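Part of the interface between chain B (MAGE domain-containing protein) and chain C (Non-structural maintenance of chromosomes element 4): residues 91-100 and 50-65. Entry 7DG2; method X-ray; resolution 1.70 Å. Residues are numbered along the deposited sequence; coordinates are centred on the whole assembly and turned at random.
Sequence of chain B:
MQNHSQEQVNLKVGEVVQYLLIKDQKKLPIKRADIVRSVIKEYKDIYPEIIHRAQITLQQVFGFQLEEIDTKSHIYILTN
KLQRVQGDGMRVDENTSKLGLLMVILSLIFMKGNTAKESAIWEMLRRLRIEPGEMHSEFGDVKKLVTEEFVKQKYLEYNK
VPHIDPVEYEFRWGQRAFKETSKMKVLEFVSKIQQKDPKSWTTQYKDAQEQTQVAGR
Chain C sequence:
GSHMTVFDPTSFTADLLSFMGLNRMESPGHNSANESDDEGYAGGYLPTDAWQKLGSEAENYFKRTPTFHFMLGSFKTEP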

# COMPACT_ATOMS: atom_id res chain seq x y z
N ARG B 91 7.93 -1.65 1.62
CA ARG B 91 7.68 -2.84 0.82
C ARG B 91 7.98 -2.61 -0.65
O ARG B 91 7.67 -1.55 -1.20
N VAL B 92 8.57 -3.62 -1.28
CA VAL B 92 8.79 -3.65 -2.73
C VAL B 92 7.62 -4.39 -3.37
O VAL B 92 7.38 -5.57 -3.07
N ASP B 93 6.90 -3.72 -4.27
CA ASP B 93 5.68 -4.29 -4.85
C ASP B 93 5.55 -3.83 -6.30
O ASP B 93 6.51 -3.37 -6.92
N GLU B 94 4.33 -3.93 -6.85
CA GLU B 94 4.12 -3.61 -8.25
C GLU B 94 4.27 -2.12 -8.51
O GLU B 94 4.65 -1.72 -9.61
N ASN B 95 3.97 -1.28 -7.51
CA ASN B 95 4.20 0.15 -7.69
C ASN B 95 5.69 0.48 -7.73
O ASN B 95 6.07 1.51 -8.30
N THR B 96 6.53 -0.37 -7.16
CA THR B 96 7.96 -0.20 -7.35
C THR B 96 8.33 -0.32 -8.82
O THR B 96 9.02 0.53 -9.38
N SER B 97 7.87 -1.39 -9.47
CA SER B 97 8.19 -1.57 -10.89
C SER B 97 7.67 -0.41 -11.73
O SER B 97 8.35 0.03 -12.67
N LYS B 98 6.47 0.09 -11.42
CA LYS B 98 5.92 1.19 -12.20
C LYS B 98 6.79 2.43 -12.08
O LYS B 98 6.92 3.18 -13.05
N LEU B 99 7.39 2.67 -10.90
CA LEU B 99 8.24 3.84 -10.77
C LEU B 99 9.52 3.70 -11.59
O LEU B 99 10.04 4.70 -12.10
N GLY B 100 10.04 2.47 -11.71
CA GLY B 100 11.15 2.25 -12.62
C GLY B 100 10.81 2.67 -14.04
O GLY B 100 11.59 3.38 -14.69
N ALA C 50 13.67 -7.67 -12.84
CA ALA C 50 14.43 -6.59 -13.47
C ALA C 50 13.78 -5.23 -13.24
O ALA C 50 14.47 -4.25 -12.93
N TRP C 51 12.46 -5.14 -13.42
CA TRP C 51 11.80 -3.85 -13.24
C TRP C 51 11.70 -3.47 -11.77
O TRP C 51 11.78 -2.28 -11.43
N GLN C 52 11.52 -4.46 -10.89
CA GLN C 52 11.58 -4.17 -9.46
C GLN C 52 12.95 -3.65 -9.05
O GLN C 52 13.05 -2.74 -8.22
N LYS C 53 14.01 -4.23 -9.62
CA LYS C 53 15.36 -3.75 -9.33
C LYS C 53 15.51 -2.29 -9.74
O LYS C 53 16.02 -1.46 -8.97
N LEU C 54 15.05 -1.96 -10.94
CA LEU C 54 15.12 -0.58 -11.42
C LEU C 54 14.26 0.34 -10.57
O LEU C 54 14.68 1.44 -10.20
N GLY C 55 13.04 -0.09 -10.24
CA GLY C 55 12.16 0.74 -9.45
C GLY C 55 12.69 1.00 -8.05
O GLY C 55 12.46 2.08 -7.50
N SER C 56 13.35 0.02 -7.44
CA SER C 56 13.92 0.24 -6.11
C SER C 56 15.02 1.29 -6.15
O SER C 56 15.14 2.10 -5.22
N GLU C 57 15.81 1.30 -7.21
CA GLU C 57 16.78 2.38 -7.38
C GLU C 57 16.06 3.71 -7.57
O GLU C 57 16.35 4.70 -6.89
N ALA C 58 15.06 3.74 -8.45
CA ALA C 58 14.36 4.98 -8.76
C ALA C 58 13.67 5.60 -7.55
O ALA C 58 13.58 6.83 -7.46
N GLU C 59 13.18 4.79 -6.59
CA GLU C 59 12.47 5.34 -5.43
C GLU C 59 13.34 6.27 -4.61
O GLU C 59 12.83 7.18 -3.94
N ASN C 60 14.65 6.04 -4.61
CA ASN C 60 15.52 6.88 -3.81
C ASN C 60 15.65 8.28 -4.37
O ASN C 60 16.23 9.14 -3.71
N TYR C 61 15.09 8.52 -5.56
CA TYR C 61 15.11 9.83 -6.18
C TYR C 61 13.77 10.55 -6.09
O TYR C 61 13.67 11.70 -6.53
N PHE C 62 12.75 9.90 -5.53
CA PHE C 62 11.42 10.47 -5.38
C PHE C 62 11.13 10.70 -3.90
O PHE C 62 11.78 10.14 -3.02
N LYS C 63 10.13 11.54 -3.65
CA LYS C 63 9.61 11.75 -2.30
C LYS C 63 8.20 11.19 -2.20
O LYS C 63 7.27 11.88 -1.79
N ARG C 64 8.02 9.93 -2.59
CA ARG C 64 6.69 9.32 -2.56
C ARG C 64 6.32 8.88 -1.15
O ARG C 64 7.17 8.42 -0.38
N THR C 65 5.04 9.02 -0.81
CA THR C 65 4.52 8.50 0.45
C THR C 65 3.90 7.13 0.26
O THR C 65 3.30 6.86 -0.79

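Where two helices cross closely, glycines let the backbones meet and larger side chains fill the space beside them. Here the axes approach to 6.7 Å at 76°, and Gly B100 faces Gly C55 with 3.7 Å between their CA atoms. A CB on Gly C55 would lie 1.8 Å from Thr B96 O, a clash; without one, Gly C55 CA approaches Thr B96 O to 3.1 Å in a CA-H...O contact.

Beside this crossing, Leu B99 covers the most surface. Its CA-to-CB bond points toward chain C, and its chi1 t, chi2 p rotamer places CD1 over the face of the Phe C62 ring, 3.8 Å from CE2, and also over a face of the Arg C64 guanidinium. CD2 packs 4.2 Å from Ala C58 CB. Arg C64 is held by a salt bridge from NH2 to Glu C59 OE2 (3.2 Å), and the same NH2 gives a weak hydrogen bond to Asn B95 O (3.3 Å).

Gln C52, chi1 m and chi2 t, lies along the other end of the contact: its CG meets Ser B97 OG at 3.2 Å and its OE1 meets Val B92 CG1 at 3.6 Å. Polar links remain sparse, but one water bridges Thr B96 OG1 (2.6 Å from its O) and, weakly, Glu C59 OE2 (3.5 Å from that O).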

# COMPACT_ATOMS: atom_id res chain seq x y z
CB ARG B 91 6.22 -3.30 0.96
CG ARG B 91 5.99 -4.66 0.31
CD ARG B 91 4.52 -5.08 0.32
NE ARG B 91 4.41 -6.50 0.00
CZ ARG B 91 3.26 -7.17 -0.12
NH1 ARG B 91 2.11 -6.53 0.06
NH2 ARG B 91 3.27 -8.46 -0.41
CB VAL B 92 10.13 -4.34 -3.07
CG1 VAL B 92 10.27 -4.53 -4.58
CG2 VAL B 92 11.29 -3.53 -2.50
CB ASP B 93 4.45 -3.93 -3.99
CG ASP B 93 4.22 -2.42 -3.87
OD1 ASP B 93 4.78 -1.63 -4.66
OD2 ASP B 93 3.48 -2.01 -2.95
CB GLU B 94 2.75 -4.09 -8.73
CG GLU B 94 1.57 -3.28 -8.21
CD GLU B 94 1.00 -3.82 -6.91
OE1 GLU B 94 -0.20 -3.55 -6.63
OE2 GLU B 94 1.74 -4.52 -6.17
CB ASN B 95 3.50 0.95 -6.60
CG ASN B 95 1.99 1.00 -6.79
OD1 ASN B 95 1.50 1.04 -7.93
ND2 ASN B 95 1.25 0.99 -5.70
CB THR B 96 8.73 -1.22 -6.50
OG1 THR B 96 8.29 -1.15 -5.14
CG2 THR B 96 10.22 -0.95 -6.57
CB SER B 97 7.62 -2.90 -11.38
OG SER B 97 8.29 -3.97 -10.75
CB LYS B 98 4.50 1.52 -11.74
CG LYS B 98 3.44 0.51 -12.15
CD LYS B 98 2.12 0.85 -11.49
CE LYS B 98 1.04 -0.15 -11.86
NZ LYS B 98 -0.30 0.29 -11.35
CB LEU B 99 8.59 4.10 -9.29
CG LEU B 99 9.18 5.48 -9.04
CD1 LEU B 99 8.09 6.54 -9.18
CD2 LEU B 99 9.82 5.55 -7.69
CB ALA C 50 14.59 -6.88 -14.96
CB TRP C 51 10.42 -3.87 -13.90
CG TRP C 51 10.51 -3.82 -15.40
CD1 TRP C 51 10.37 -4.86 -16.27
CD2 TRP C 51 10.80 -2.67 -16.20
NE1 TRP C 51 10.54 -4.43 -17.56
CE2 TRP C 51 10.81 -3.08 -17.54
CE3 TRP C 51 11.05 -1.32 -15.90
CZ2 TRP C 51 11.06 -2.20 -18.59
CZ3 TRP C 51 11.30 -0.45 -16.95
CH2 TRP C 51 11.30 -0.89 -18.28
CB GLN C 52 11.23 -5.42 -8.65
CG GLN C 52 9.75 -5.59 -8.35
CD GLN C 52 9.47 -6.76 -7.42
OE1 GLN C 52 10.39 -7.31 -6.80
NE2 GLN C 52 8.21 -7.16 -7.32
CB LYS C 53 16.40 -4.60 -10.05
CG LYS C 53 16.68 -5.97 -9.40
CD LYS C 53 18.11 -6.46 -9.70
CE LYS C 53 18.25 -7.03 -11.12
NZ LYS C 53 17.81 -8.46 -11.23
CB LEU C 54 14.70 -0.53 -12.89
CG LEU C 54 14.98 0.77 -13.65
CD1 LEU C 54 16.47 1.04 -13.64
CD2 LEU C 54 14.48 0.66 -15.09
CB SER C 56 14.44 -1.07 -5.55
OG SER C 56 13.35 -1.90 -5.21
CB GLU C 57 17.70 2.08 -8.56
CG GLU C 57 18.75 3.15 -8.86
CD GLU C 57 19.75 3.34 -7.73
OE1 GLU C 57 19.99 2.38 -6.98
OE2 GLU C 57 20.29 4.47 -7.59
CB ALA C 58 13.34 4.72 -9.88
CB GLU C 59 11.97 4.21 -4.51
CG GLU C 59 10.72 3.49 -4.99
CD GLU C 59 9.42 4.17 -4.59
OE1 GLU C 59 9.42 5.38 -4.23
OE2 GLU C 59 8.37 3.49 -4.65
CB ASN C 60 16.87 6.18 -3.67
CG ASN C 60 16.75 4.85 -2.95
OD1 ASN C 60 15.85 4.67 -2.13
ND2 ASN C 60 17.62 3.90 -3.29
CB TYR C 61 15.52 9.71 -7.65
CG TYR C 61 16.86 9.07 -7.84
CD1 TYR C 61 17.01 7.69 -7.83
CD2 TYR C 61 18.00 9.84 -8.03
CE1 TYR C 61 18.25 7.10 -7.99
CE2 TYR C 61 19.24 9.25 -8.20
CZ TYR C 61 19.36 7.89 -8.19
OH TYR C 61 20.60 7.31 -8.35
CB PHE C 62 10.36 9.55 -5.97
CG PHE C 62 10.24 9.63 -7.47
CD1 PHE C 62 11.24 9.14 -8.28
CD2 PHE C 62 9.12 10.19 -8.06
CE1 PHE C 62 11.14 9.21 -9.67
CE2 PHE C 62 9.01 10.26 -9.44
CZ PHE C 62 10.02 9.76 -10.24
CB LYS C 63 9.65 13.24 -1.95
CG LYS C 63 11.02 13.88 -2.16
CD LYS C 63 11.09 15.28 -1.55
CE LYS C 63 10.07 16.22 -2.17
NZ LYS C 63 9.99 17.53 -1.42
CB ARG C 64 6.65 8.12 -3.49
CG ARG C 64 6.97 8.49 -4.91
CD ARG C 64 6.09 7.73 -5.86
NE ARG C 64 6.31 6.30 -5.82
CZ ARG C 64 5.52 5.44 -6.46
NH1 ARG C 64 4.48 5.89 -7.16
NH2 ARG C 64 5.77 4.14 -6.41
CB THR C 65 3.46 9.44 1.05
OG1 THR C 65 2.41 9.63 0.09
CG2 THR C 65 4.08 10.79 1.38
O HOH W 1 2.00 4.21 -8.94
O HOH W 2 9.63 0.46 -3.53